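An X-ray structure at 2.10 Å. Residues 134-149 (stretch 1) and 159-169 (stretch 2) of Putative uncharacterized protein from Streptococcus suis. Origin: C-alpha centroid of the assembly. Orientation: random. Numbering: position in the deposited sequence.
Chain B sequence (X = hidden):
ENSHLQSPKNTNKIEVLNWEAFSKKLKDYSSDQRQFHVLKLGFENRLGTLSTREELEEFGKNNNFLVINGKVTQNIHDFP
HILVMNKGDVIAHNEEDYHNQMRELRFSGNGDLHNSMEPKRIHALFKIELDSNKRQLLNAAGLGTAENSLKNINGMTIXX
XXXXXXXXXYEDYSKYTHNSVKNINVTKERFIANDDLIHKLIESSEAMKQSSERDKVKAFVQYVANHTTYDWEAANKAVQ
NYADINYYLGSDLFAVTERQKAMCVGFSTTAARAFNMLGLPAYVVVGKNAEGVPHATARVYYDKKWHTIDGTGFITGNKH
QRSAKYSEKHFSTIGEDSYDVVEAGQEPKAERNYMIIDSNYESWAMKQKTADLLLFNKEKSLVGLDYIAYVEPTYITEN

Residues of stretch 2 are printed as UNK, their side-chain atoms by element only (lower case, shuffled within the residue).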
ATOM      1  N   LYS B 134      19.889 -14.551 -18.623  1.00 15.65           N
ATOM      2  CA  LYS B 134      18.506 -14.159 -18.846  1.00 24.22           C
ATOM      3  C   LYS B 134      17.996 -13.368 -17.643  1.00 16.15           C
ATOM      4  O   LYS B 134      17.272 -12.389 -17.801  1.00 18.36           O
ATOM      5  CB  LYS B 134      17.589 -15.372 -19.110  1.00 21.29           C
ATOM      6  CG  LYS B 134      16.141 -14.922 -19.336  1.00 21.48           C
ATOM      7  CD  LYS B 134      15.176 -15.988 -19.815  1.00 24.39           C
ATOM      8  CE  LYS B 134      13.816 -15.334 -20.119  1.00 33.03           C
ATOM      9  NZ  LYS B 134      12.636 -16.255 -20.324  1.00 29.86           N
ATOM     10  N   ARG B 135      18.361 -13.793 -16.443  1.00 14.63           N
ATOM     11  CA  ARG B 135      17.929 -13.072 -15.246  1.00 16.97           C
ATOM     12  C   ARG B 135      18.566 -11.673 -15.180  1.00 17.46           C
ATOM     13  O   ARG B 135      17.956 -10.721 -14.709  1.00 16.91           O
ATOM     14  CB  ARG B 135      18.256 -13.883 -13.998  1.00 14.96           C
ATOM     15  CG  ARG B 135      17.417 -15.151 -13.920  1.00 19.00           C
ATOM     16  CD  ARG B 135      17.824 -16.061 -12.761  1.00 18.13           C
ATOM     17  NE  ARG B 135      16.944 -17.228 -12.710  1.00 17.09           N
ATOM     18  CZ  ARG B 135      15.711 -17.216 -12.204  1.00 24.43           C
ATOM     19  NH1 ARG B 135      15.193 -16.094 -11.701  1.00 19.20           N
ATOM     20  NH2 ARG B 135      14.985 -18.327 -12.215  1.00 22.53           N
ATOM     21  N   GLN B 136      19.793 -11.551 -15.674  1.00 14.60           N
ATOM     22  CA  GLN B 136      20.445 -10.259 -15.728  1.00 17.61           C
ATOM     23  C   GLN B 136      19.682  -9.337 -16.694  1.00 15.95           C
ATOM     24  O   GLN B 136      19.481  -8.154 -16.396  1.00 15.05           O
ATOM     25  CB  GLN B 136      21.908 -10.411 -16.153  1.00 15.23           C
ATOM     26  CG  GLN B 136      22.766  -9.200 -15.874  1.00 17.84           C
ATOM     27  CD  GLN B 136      23.011  -8.981 -14.398  1.00 24.66           C
ATOM     28  OE1 GLN B 136      23.826  -9.682 -13.780  1.00 22.05           O
ATOM     29  NE2 GLN B 136      22.338  -7.994 -13.825  1.00 14.75           N
ATOM     30  N   LEU B 137      19.244  -9.878 -17.830  1.00 15.42           N
ATOM     31  CA  LEU B 137      18.481  -9.071 -18.773  1.00 17.89           C
ATOM     32  C   LEU B 137      17.093  -8.681 -18.212  1.00 19.79           C
ATOM     33  O   LEU B 137      16.591  -7.562 -18.451  1.00 15.61           O
ATOM     34  CB  LEU B 137      18.336  -9.818 -20.103  1.00 16.29           C
ATOM     35  CG  LEU B 137      19.617  -9.929 -20.930  1.00 18.57           C
ATOM     36  CD1 LEU B 137      19.415 -10.905 -22.093  1.00 17.32           C
ATOM     37  CD2 LEU B 137      20.013  -8.557 -21.459  1.00 17.35           C
ATOM     38  N   LEU B 138      16.480  -9.599 -17.466  1.00 14.97           N
ATOM     39  CA  LEU B 138      15.198  -9.289 -16.833  1.00 19.39           C
ATOM     40  C   LEU B 138      15.399  -8.118 -15.880  1.00 17.36           C
ATOM     41  O   LEU B 138      14.650  -7.127 -15.929  1.00 14.51           O
ATOM     42  CB  LEU B 138      14.627 -10.499 -16.093  1.00 14.50           C
ATOM     43  CG  LEU B 138      13.982 -11.583 -16.953  1.00 16.06           C
ATOM     44  CD1 LEU B 138      13.691 -12.808 -16.096  1.00 18.58           C
ATOM     45  CD2 LEU B 138      12.692 -11.096 -17.648  1.00 14.83           C
ATOM     46  N   ASN B 139      16.433  -8.228 -15.045  1.00 14.19           N
ATOM     47  CA  ASN B 139      16.795  -7.151 -14.118  1.00 14.02           C
ATOM     48  C   ASN B 139      17.043  -5.834 -14.852  1.00 17.12           C
ATOM     49  O   ASN B 139      16.722  -4.753 -14.348  1.00 14.40           O
ATOM     50  CB  ASN B 139      18.041  -7.523 -13.303  1.00 13.86           C
ATOM     51  CG  ASN B 139      18.330  -6.517 -12.198  1.00 13.68           C
ATOM     52  OD1 ASN B 139      17.572  -6.394 -11.243  1.00 13.35           O
ATOM     53  ND2 ASN B 139      19.426  -5.800 -12.326  1.00 13.97           N
ATOM     54  N   ALA B 140      17.631  -5.942 -16.041  1.00 17.13           N
ATOM     55  CA  ALA B 140      17.912  -4.786 -16.874  1.00 16.18           C
ATOM     56  C   ALA B 140      16.632  -4.187 -17.439  1.00 15.71           C
ATOM     57  O   ALA B 140      16.653  -3.081 -17.960  1.00 23.63           O
ATOM     58  CB  ALA B 140      18.866  -5.163 -18.026  1.00 16.05           C
ATOM     59  N   ALA B 141      15.528  -4.931 -17.390  1.00 17.90           N
ATOM     60  CA  ALA B 141      14.230  -4.338 -17.743  1.00 21.21           C
ATOM     61  C   ALA B 141      13.393  -4.044 -16.502  1.00 23.09           C
ATOM     62  O   ALA B 141      12.216  -3.700 -16.603  1.00 15.29           O
ATOM     63  CB  ALA B 141      13.452  -5.254 -18.695  1.00 19.23           C
ATOM     64  N   GLY B 142      13.998  -4.200 -15.327  1.00 19.88           N
ATOM     65  CA  GLY B 142      13.293  -3.961 -14.074  1.00 22.86           C
ATOM     66  C   GLY B 142      12.360  -5.073 -13.627  1.00 21.72           C
ATOM     67  O   GLY B 142      11.521  -4.877 -12.740  1.00 13.70           O
ATOM     68  N   LEU B 143      12.522  -6.251 -14.227  1.00 15.68           N
ATOM     69  CA  LEU B 143      11.645  -7.385 -13.954  1.00 13.79           C
ATOM     70  C   LEU B 143      12.348  -8.448 -13.123  1.00 17.05           C
ATOM     71  O   LEU B 143      13.582  -8.498 -13.079  1.00 15.46           O
ATOM     72  CB  LEU B 143      11.159  -8.013 -15.256  1.00 14.19           C
ATOM     73  CG  LEU B 143      10.439  -7.113 -16.261  1.00 21.24           C
ATOM     74  CD1 LEU B 143      10.292  -7.802 -17.636  1.00 15.20           C
ATOM     75  CD2 LEU B 143       9.060  -6.686 -15.710  1.00 21.07           C
ATOM     76  N   GLY B 144      11.553  -9.301 -12.482  1.00 16.15           N
ATOM     77  CA  GLY B 144      12.048 -10.486 -11.796  1.00 16.45           C
ATOM     78  C   GLY B 144      11.126 -11.658 -12.062  1.00 17.02           C
ATOM     79  O   GLY B 144      10.058 -11.508 -12.663  1.00 17.06           O
ATOM     80  N   THR B 145      11.532 -12.842 -11.610  1.00 14.41           N
ATOM     81  CA  THR B 145      10.786 -14.073 -11.879  1.00 13.12           C
ATOM     82  C   THR B 145      11.348 -15.093 -10.916  1.00 20.25           C
ATOM     83  O   THR B 145      12.512 -14.996 -10.525  1.00 17.93           O
ATOM     84  CB  THR B 145      10.926 -14.551 -13.348  1.00 13.49           C
ATOM     85  OG1 THR B 145       9.827 -15.396 -13.699  1.00 21.09           O
ATOM     86  CG2 THR B 145      12.205 -15.338 -13.529  1.00 24.72           C
ATOM     87  N   ALA B 146      10.519 -16.036 -10.480  1.00 19.25           N
ATOM     88  CA  ALA B 146      10.934 -16.924  -9.405  1.00 20.03           C
ATOM     89  C   ALA B 146      12.237 -17.641  -9.766  1.00 19.09           C
ATOM     90  O   ALA B 146      12.516 -17.930 -10.938  1.00 13.23           O
ATOM     91  CB  ALA B 146       9.844 -17.925  -9.086  1.00 17.46           C
ATOM     92  N   GLU B 147      13.005 -17.941  -8.735  1.00 16.44           N
ATOM     93  CA  GLU B 147      14.336 -18.505  -8.886  1.00 21.21           C
ATOM     94  C   GLU B 147      14.293 -19.970  -9.267  1.00 20.82           C
ATOM     95  O   GLU B 147      13.249 -20.623  -9.143  1.00 13.43           O
ATOM     96  CB  GLU B 147      15.107 -18.320  -7.584  1.00 21.04           C
ATOM     97  CG  GLU B 147      15.049 -16.870  -7.083  1.00 39.29           C
ATOM     98  CD  GLU B 147      15.676 -15.864  -8.057  1.00 47.95           C
ATOM     99  OE1 GLU B 147      15.018 -14.833  -8.348  1.00 46.39           O
ATOM    100  OE2 GLU B 147      16.826 -16.101  -8.517  1.00 44.09           O
ATOM    101  N   ASN B 148      15.437 -20.475  -9.724  1.00 15.79           N
ATOM    102  CA  ASN B 148      15.580 -21.885 -10.058  1.00 18.57           C
ATOM    103  C   ASN B 148      15.566 -22.729  -8.805  1.00 20.91           C
ATOM    104  O   ASN B 148      16.175 -22.360  -7.815  1.00 15.69           O
ATOM    105  CB  ASN B 148      16.893 -22.130 -10.805  1.00 19.54           C
ATOM    106  CG  ASN B 148      16.975 -21.364 -12.106  1.00 22.73           C
ATOM    107  OD1 ASN B 148      15.956 -21.167 -12.796  1.00 17.87           O
ATOM    108  ND2 ASN B 148      18.189 -20.933 -12.462  1.00 14.23           N
ATOM    109  N   SER B 149      14.902 -23.871  -8.832  1.00 18.02           N
ATOM    110  CA  SER B 149      15.087 -24.807  -7.724  1.00 21.20           C
ATOM    111  C   SER B 149      14.653 -26.187  -8.127  1.00 20.39           C
ATOM    112  O   SER B 149      14.020 -26.363  -9.159  1.00 21.03           O
ATOM    113  CB  SER B 149      14.307 -24.373  -6.484  1.00 25.80           C
ATOM    114  OG  SER B 149      12.933 -24.361  -6.754  1.00 28.73           O
ATOM    115  N   UNK B 159      12.101 -30.097 -11.334  1.00 16.43           N
ATOM    116  CA  UNK B 159      12.785 -28.815 -11.508  1.00 21.04           C
ATOM    117  C   UNK B 159      11.759 -27.722 -11.665  1.00 19.11           C
ATOM    118  O   UNK B 159      10.698 -27.957 -12.225  1.00 18.71           O
ATOM    119  o   UNK B 159      17.709 -32.820 -12.640  1.00 24.18           O
ATOM    120  c   UNK B 159      16.058 -29.600 -12.286  1.00 19.30           C
ATOM    121  c   UNK B 159      17.038 -30.556 -12.261  1.00 18.23           C
ATOM    122  c   UNK B 159      14.501 -31.214 -13.122  1.00 19.39           C
ATOM    123  c   UNK B 159      15.473 -32.176 -13.106  1.00 17.41           C
ATOM    124  c   UNK B 159      14.776 -29.899 -12.714  1.00 20.03           C
ATOM    125  c   UNK B 159      13.697 -28.829 -12.749  1.00 18.59           C
ATOM    126  c   UNK B 159      16.736 -31.849 -12.672  1.00 25.28           C
ATOM    127  N   UNK B 160      12.100 -26.517 -11.226  1.00 19.16           N
ATOM    128  CA  UNK B 160      11.124 -25.428 -11.109  1.00 23.04           C
ATOM    129  C   UNK B 160      11.773 -24.095 -11.396  1.00 23.23           C
ATOM    130  O   UNK B 160      12.922 -23.883 -11.025  1.00 18.17           O
ATOM    131  c   UNK B 160      10.532 -25.377  -9.687  1.00 14.79           C
ATOM    132  o   UNK B 160       9.804 -26.547  -9.364  1.00 19.51           O
ATOM    133  N   UNK B 161      11.040 -23.178 -12.016  1.00 16.22           N
ATOM    134  CA  UNK B 161      11.503 -21.786 -12.033  1.00 14.51           C
ATOM    135  C   UNK B 161      10.337 -20.876 -12.400  1.00 14.09           C
ATOM    136  O   UNK B 161       9.268 -21.348 -12.769  1.00 16.28           O
ATOM    137  c   UNK B 161      11.414 -21.521 -16.402  1.00 23.68           C
ATOM    138  n   UNK B 161      11.483 -21.079 -15.155  1.00 14.67           N
ATOM    139  c   UNK B 161      12.380 -21.844 -14.441  1.00 14.59           C
ATOM    140  c   UNK B 161      12.874 -22.754 -15.318  1.00 16.72           C
ATOM    141  n   UNK B 161      12.240 -22.544 -16.526  1.00 16.74           N
ATOM    142  c   UNK B 161      12.697 -21.586 -12.990  1.00 14.21           C
ATOM    143  N   UNK B 162      10.552 -19.571 -12.282  1.00 19.56           N
ATOM    144  CA  UNK B 162       9.518 -18.601 -12.563  1.00 17.53           C
ATOM    145  C   UNK B 162       8.924 -18.774 -13.939  1.00 19.66           C
ATOM    146  O   UNK B 162       9.639 -19.077 -14.895  1.00 15.49           O
ATOM    147  N   UNK B 163       7.607 -18.616 -14.023  1.00 15.97           N
ATOM    148  CA  UNK B 163       6.914 -18.601 -15.296  1.00 22.18           C
ATOM    149  C   UNK B 163       6.505 -17.171 -15.639  1.00 22.01           C
ATOM    150  O   UNK B 163       6.755 -16.713 -16.742  1.00 26.51           O
ATOM    151  c   UNK B 163       4.857 -19.540 -16.570  1.00 27.68           C
ATOM    152  c   UNK B 163       3.752 -20.568 -16.475  1.00 23.83           C
ATOM    153  c   UNK B 163       5.679 -19.512 -15.276  1.00 23.47           C
ATOM    154  c   UNK B 163       5.741 -19.838 -17.783  1.00 24.60           C
ATOM    155  N   UNK B 164       5.884 -16.468 -14.692  1.00 21.30           N
ATOM    156  CA  UNK B 164       5.496 -15.079 -14.936  1.00 24.79           C
ATOM    157  C   UNK B 164       6.617 -14.117 -14.554  1.00 22.18           C
ATOM    158  O   UNK B 164       7.396 -14.374 -13.629  1.00 15.63           O
ATOM    159  c   UNK B 164       3.013 -15.508 -14.572  1.00 27.65           C
ATOM    160  o   UNK B 164       4.497 -14.887 -12.762  1.00 17.27           O
ATOM    161  c   UNK B 164       4.239 -14.673 -14.146  1.00 23.12           C
ATOM    162  N   UNK B 165       6.684 -13.009 -15.279  1.00 17.30           N
ATOM    163  CA  UNK B 165       7.592 -11.931 -14.943  1.00 20.14           C
ATOM    164  C   UNK B 165       6.767 -10.766 -14.402  1.00 18.03           C
ATOM    165  O   UNK B 165       5.589 -10.610 -14.744  1.00 14.54           O
ATOM    166  c   UNK B 165       7.575 -10.929 -17.259  1.00 17.10           C
ATOM    167  c   UNK B 165       8.443 -11.495 -16.169  1.00 20.97           C
ATOM    168  c   UNK B 165       9.226 -12.678 -16.698  1.00 14.64           C
ATOM    169  N   UNK B 166       7.375  -9.980 -13.525  1.00 21.00           N
ATOM    170  CA  UNK B 166       6.695  -8.847 -12.925  1.00 15.44           C
ATOM    171  C   UNK B 166       7.761  -7.856 -12.506  1.00 20.58           C
ATOM    172  O   UNK B 166       8.963  -8.156 -12.564  1.00 15.10           O
ATOM    173  o   UNK B 166       4.672  -7.204 -11.955  1.00 20.67           O
ATOM    174  c   UNK B 166       4.709  -8.326 -11.403  1.00 24.71           C
ATOM    175  o   UNK B 166       3.841  -8.707 -10.589  1.00 25.10           O
ATOM    176  c   UNK B 166       5.860  -9.282 -11.713  1.00 19.30           C
ATOM    177  N   UNK B 167       7.311  -6.668 -12.125  1.00 14.72           N
ATOM    178  CA  UNK B 167       8.111  -5.709 -11.368  1.00 13.46           C
ATOM    179  C   UNK B 167       9.007  -6.441 -10.389  1.00 15.98           C
ATOM    180  O   UNK B 167       8.521  -7.276  -9.628  1.00 13.23           O
ATOM    181  c   UNK B 167       7.129  -4.754 -10.651  1.00 15.94           C
ATOM    182  c   UNK B 167       7.797  -3.570 -10.038  1.00 17.83           C
ATOM    183  n   UNK B 167       7.179  -2.391 -10.194  1.00 13.92           N
ATOM    184  o   UNK B 167       8.832  -3.697  -9.400  1.00 14.83           O
ATOM    185  N   UNK B 168      10.314  -6.182 -10.402  1.00 12.96           N
ATOM    186  CA  UNK B 168      11.188  -6.972  -9.550  1.00 12.66           C
ATOM    187  C   UNK B 168      10.966  -6.651  -8.056  1.00 15.77           C
ATOM    188  O   UNK B 168      11.370  -7.418  -7.183  1.00 14.70           O
ATOM    189  c   UNK B 168      14.738  -5.312  -9.972  1.00 15.66           C
ATOM    190  c   UNK B 168      15.433  -4.124  -9.326  1.00 14.65           C
ATOM    191  c   UNK B 168      12.657  -6.760  -9.942  1.00 19.44           C
ATOM    192  n   UNK B 168      16.852  -3.980  -9.722  1.00 15.12           N
ATOM    193  c   UNK B 168      13.282  -5.446  -9.473  1.00 13.74           C
ATOM    194  N   UNK B 169      10.307  -5.534  -7.758  1.00 12.48           N
ATOM    195  CA  UNK B 169      10.043  -5.211  -6.360  1.00 14.18           C
ATOM    196  C   UNK B 169       8.692  -5.718  -5.856  1.00 14.74           C
ATOM    197  O   UNK B 169       8.178  -5.208  -4.860  1.00 21.08           O
ATOM    198  c   UNK B 169      13.127  -1.853  -7.620  1.00 13.43           C
ATOM    199  o   UNK B 169      15.371  -1.646  -6.956  1.00 16.87           O
ATOM    200  c   UNK B 169      11.542  -3.164  -6.336  1.00 14.35           C
ATOM    201  c   UNK B 169      12.568  -3.479  -5.456  1.00 16.10           C
ATOM    202  c   UNK B 169      13.866  -2.989  -5.650  1.00 13.05           C
ATOM    203  c   UNK B 169      10.141  -3.705  -6.130  1.00 13.48           C
ATOM    204  c   UNK B 169      14.123  -2.162  -6.740  1.00 18.19           C
ATOM    205  c   UNK B 169      11.840  -2.346  -7.420  1.00 14.81           C
TER
HETATM  206  O   HOH W   1      16.753  -3.101 -12.235  1.00 16.79           O
HETATM  207  O   HOH W   2      10.026 -16.617 -16.198  1.00 30.76           O
HETATM  208  O   HOH W   3       7.685 -15.985 -11.341  1.00 25.05           O

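Position 159 carries one carbon, then a six-carbon ring bearing one oxygen, and its CA lies 3.6 Å from Ser149 O. This is a tyrosine, Tyr159, which contributes mainly backbone here, so its bulky ring need not fit against stretch 1.

At position 160 the side chain is one carbon and one oxygen, the CB 3.9 Å from Ser149 OG. This is Ser160, small enough to share a face of the sheet with Ser149; its OG is hydrogen-bonded elsewhere in the structure. The backbones pair in both directions, Ser160 N to Ser149 O at 2.8 Å and Ser149 N to Ser160 O at 3.0 Å.

Position 161 shows one carbon, its CB, 3.3 Å from Asn148 OD1 and near the plane of the Arg135 guanidinium, then a five-membered ring of three carbons and two nitrogens, the mark of histidine. The ring leads away, and His161 ND1 donates to the backbone O of position 162 (2.7 Å).

Position 162 has no side-chain atoms, and its backbone N reaches Ala146 O at 2.9 Å. It is Gly162: a CB here would fall 2.2 Å from Thr145 OG1 and 2.3 Å from Ala146 N, so glycine alone fits.

Four carbons forked at the second, turned from stretch 1, identify position 163 as leucine; burial suits the apolar Leu163.

Position 164 has one carbon carrying an oxygen and a carbon, and its backbone O accepts from Thr145 OG1 at 2.6 Å. This is Thr164, whose own hydroxyl is hydrogen-bonded elsewhere in the structure.

Position 165 has three carbons, branched at the first, the branch ends 3.9 Å from Leu138 CD2 and 4.2 Å from Leu143 CD1. It is valine: CG1 and CG2 of Val165, respectively, suit these apolar contacts.

Position 166 has two carbons, the second bearing two oxygens; its backbone O accepts from Gly144 N at 2.8 Å and its N donates to Gly144 O at 3.2 Å. This is Asp166, its carboxylate satisfied elsewhere in the structure.

At position 167 two carbons end in one oxygen and one nitrogen, pointing away: Asn167, whose OD1 accepts from the backbone N of position 169 (2.9 Å).

At position 168, four carbons in a row end in nitrogen, 2.9 Å from Asn139 OD1. This is Lys168, its extended chain bringing NZ to that oxygen; Lys168 N donates to Gly142 O at 2.9 Å.

Position 169, one carbon, then a six-carbon ring bearing one oxygen, does not touch stretch 1: Tyr169, with room for its ring, at the N-cap position before a helix.

The contact thus joins two short antiparallel ladders, out of register by one residue. Between them, Thr145 and two waters bridge the loops: water 3 links Ala146 N to Thr164 O, and water 2 donates to Thr145 OG1 and, weakly, to Gly162 O.

Stretch 2 159-169: YSHGLTVDNKY
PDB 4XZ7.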